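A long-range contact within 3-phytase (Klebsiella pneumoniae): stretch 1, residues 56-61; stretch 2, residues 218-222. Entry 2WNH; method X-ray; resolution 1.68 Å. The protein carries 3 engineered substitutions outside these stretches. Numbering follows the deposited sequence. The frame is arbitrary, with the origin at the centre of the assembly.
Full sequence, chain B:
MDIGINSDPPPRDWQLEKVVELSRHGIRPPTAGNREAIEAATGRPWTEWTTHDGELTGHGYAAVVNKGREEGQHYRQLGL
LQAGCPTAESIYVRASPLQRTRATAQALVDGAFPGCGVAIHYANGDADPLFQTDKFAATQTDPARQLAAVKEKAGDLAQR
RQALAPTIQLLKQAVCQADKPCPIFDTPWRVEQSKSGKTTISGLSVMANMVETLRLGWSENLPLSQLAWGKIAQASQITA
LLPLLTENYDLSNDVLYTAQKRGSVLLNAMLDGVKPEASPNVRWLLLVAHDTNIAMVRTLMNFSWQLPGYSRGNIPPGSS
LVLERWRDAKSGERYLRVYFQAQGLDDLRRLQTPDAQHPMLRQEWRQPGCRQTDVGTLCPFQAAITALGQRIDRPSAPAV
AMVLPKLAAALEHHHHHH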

# COMPACT_ATOMS: atom_id res chain seq x y z
N LEU B 56 7.25 11.76 -27.03
CA LEU B 56 6.08 11.50 -26.17
C LEU B 56 6.05 12.57 -25.06
O LEU B 56 7.05 12.78 -24.36
CB LEU B 56 6.16 10.11 -25.54
CG LEU B 56 5.01 9.72 -24.59
CD1 LEU B 56 3.73 9.47 -25.36
CD2 LEU B 56 5.37 8.46 -23.76
N THR B 57 4.91 13.24 -24.90
CA THR B 57 4.82 14.28 -23.87
C THR B 57 4.64 13.63 -22.50
O THR B 57 4.25 12.47 -22.41
CB THR B 57 3.65 15.23 -24.11
OG1 THR B 57 2.41 14.56 -23.85
CG2 THR B 57 3.66 15.77 -25.55
N GLY B 58 4.90 14.41 -21.43
CA GLY B 58 4.73 13.88 -20.07
C GLY B 58 3.27 13.52 -19.84
O GLY B 58 2.96 12.46 -19.28
N HIS B 59 2.36 14.39 -20.26
CA HIS B 59 0.93 14.11 -20.15
C HIS B 59 0.57 12.84 -20.94
O HIS B 59 -0.22 11.98 -20.47
CB HIS B 59 0.15 15.33 -20.65
CG HIS B 59 -1.34 15.19 -20.59
ND1 HIS B 59 -2.11 15.86 -19.65
CD2 HIS B 59 -2.22 14.51 -21.38
CE1 HIS B 59 -3.39 15.58 -19.86
NE2 HIS B 59 -3.48 14.77 -20.90
N GLY B 60 1.19 12.70 -22.11
CA GLY B 60 1.05 11.47 -22.91
C GLY B 60 1.49 10.23 -22.15
O GLY B 60 0.80 9.22 -22.15
N TYR B 61 2.65 10.31 -21.50
CA TYR B 61 3.14 9.18 -20.70
C TYR B 61 2.12 8.86 -19.59
O TYR B 61 1.74 7.70 -19.41
CB TYR B 61 4.49 9.53 -20.08
CG TYR B 61 5.25 8.36 -19.52
CD1 TYR B 61 4.95 7.85 -18.25
CD2 TYR B 61 6.30 7.76 -20.24
CE1 TYR B 61 5.67 6.78 -17.72
CE2 TYR B 61 7.02 6.66 -19.71
CZ TYR B 61 6.69 6.20 -18.44
OH TYR B 61 7.36 5.14 -17.91
N TRP B 218 -5.68 19.14 -27.77
CA TRP B 218 -6.85 18.95 -26.89
C TRP B 218 -6.54 17.86 -25.87
O TRP B 218 -6.70 18.04 -24.65
CB TRP B 218 -8.12 18.56 -27.67
CG TRP B 218 -9.31 18.43 -26.73
CD1 TRP B 218 -9.79 17.28 -26.14
CD2 TRP B 218 -10.10 19.51 -26.21
NE1 TRP B 218 -10.85 17.59 -25.30
CE2 TRP B 218 -11.07 18.95 -25.34
CE3 TRP B 218 -10.11 20.90 -26.43
CZ2 TRP B 218 -12.02 19.73 -24.65
CZ3 TRP B 218 -11.06 21.69 -25.74
CH2 TRP B 218 -12.00 21.09 -24.87
N SER B 219 -6.09 16.72 -26.38
CA SER B 219 -5.84 15.53 -25.56
C SER B 219 -4.74 15.77 -24.53
O SER B 219 -4.77 15.17 -23.44
CB SER B 219 -5.47 14.36 -26.46
OG SER B 219 -6.51 14.11 -27.39
N GLU B 220 -3.79 16.62 -24.90
CA GLU B 220 -2.65 17.05 -24.07
C GLU B 220 -3.05 17.90 -22.86
O GLU B 220 -2.26 18.09 -21.93
CB GLU B 220 -1.66 17.85 -24.96
CG GLU B 220 -0.45 18.51 -24.25
CD GLU B 220 0.64 17.50 -23.87
OE1 GLU B 220 0.43 16.29 -24.03
OE2 GLU B 220 1.74 17.94 -23.43
N ASN B 221 -4.25 18.47 -22.89
CA ASN B 221 -4.59 19.53 -21.92
C ASN B 221 -3.74 20.82 -22.09
O ASN B 221 -3.37 21.49 -21.09
CB ASN B 221 -4.56 19.01 -20.46
CG ASN B 221 -5.30 19.93 -19.49
OD1 ASN B 221 -6.20 20.67 -19.90
ND2 ASN B 221 -4.92 19.90 -18.20
N LEU B 222 -3.40 21.17 -23.34
CA LEU B 222 -2.85 22.51 -23.61
C LEU B 222 -3.88 23.56 -23.20
O LEU B 222 -5.08 23.35 -23.36
CB LEU B 222 -2.58 22.70 -25.12
CG LEU B 222 -1.37 22.04 -25.77
CD1 LEU B 222 -1.27 22.49 -27.23
CD2 LEU B 222 -0.03 22.32 -25.07
O HOH W 1 2.78 17.24 -21.08

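Two distant pieces of the 3-phytase chain, at least 160 residues apart in sequence wherever they touch, meet as the start of one helix against the end of another. In stretch 1, Leu56 and Thr57 lead into a helix that begins at Gly58 and runs on past Tyr61; in stretch 2, a helix arriving from earlier in the chain gives way to a turn. The backbones come closest at His59 and Glu220, whose CA atoms lie 6.1 Å apart, and the contact buries 212 Å² counted over both sides.

Trp218 opens stretch 2 without touching stretch 1; its part is played through the backbone, where its carbonyl O accepts from Asn221 N at 3.0 Å and helps close the last turn of the helix. Ser219 follows with its CA-to-CB bond directed sideways, and its side chain stays 5.9 Å from stretch 1. Its carbonyl comes nearer: Ser219 O lies 2.9 Å from His59 NE2, oblique to the imidazole ring.

Glu220 carries the main polar link. Its CA-to-CB bond also points sideways, but chi1 near 174° and chi2 near 76° bring the carboxylate round to the start of the opposing helix. There Thr57 OG1 donates a hydrogen bond to Glu220 OE1 at 2.6 Å, a short contact that suits a hydroxyl meeting a carboxylate oxygen. The same Thr57 OG1 caps its own helix, accepting from Gly60 N at 2.8 Å, so the hydroxyl gives one hydrogen bond across the interface and receives one from the first turn. Helix N-termini present backbone NH groups with no carbonyl from a preceding turn to satisfy them; Thr57 supplies an acceptor from its side chain, while its carbonyl O takes Tyr61 N at 2.8 Å. The other carboxylate oxygen reaches a second such NH through water: water 1 donates to Glu220 OE2 at 2.7 Å and accepts from His59 N at 3.0 Å. Glu220 OE1 also packs 3.5 Å from His59 CB. The Glu220 carbonyl has a different role, with Glu220 O over one face of the His59 ring; its 3.2 Å approach to His59 ND1 has too poor an angle for a hydrogen bond, so this is packing against the ring.

Asn221 is where the chain leaves helical geometry, its positive phi of 64° belonging to a Schellman motif with two bonds back into the last turn. Its backbone N lies over the same ring face as Glu220 O, and its CA-to-CB bond points toward stretch 1, placing Asn221 CB 3.7 Å from His59 CE1. With chi1 in the t well, His59 sets its imidazole along the turn, in contact with three successive residues, Ser219 to Asn221. With Leu222 the chain has moved out of reach, and the contact ends.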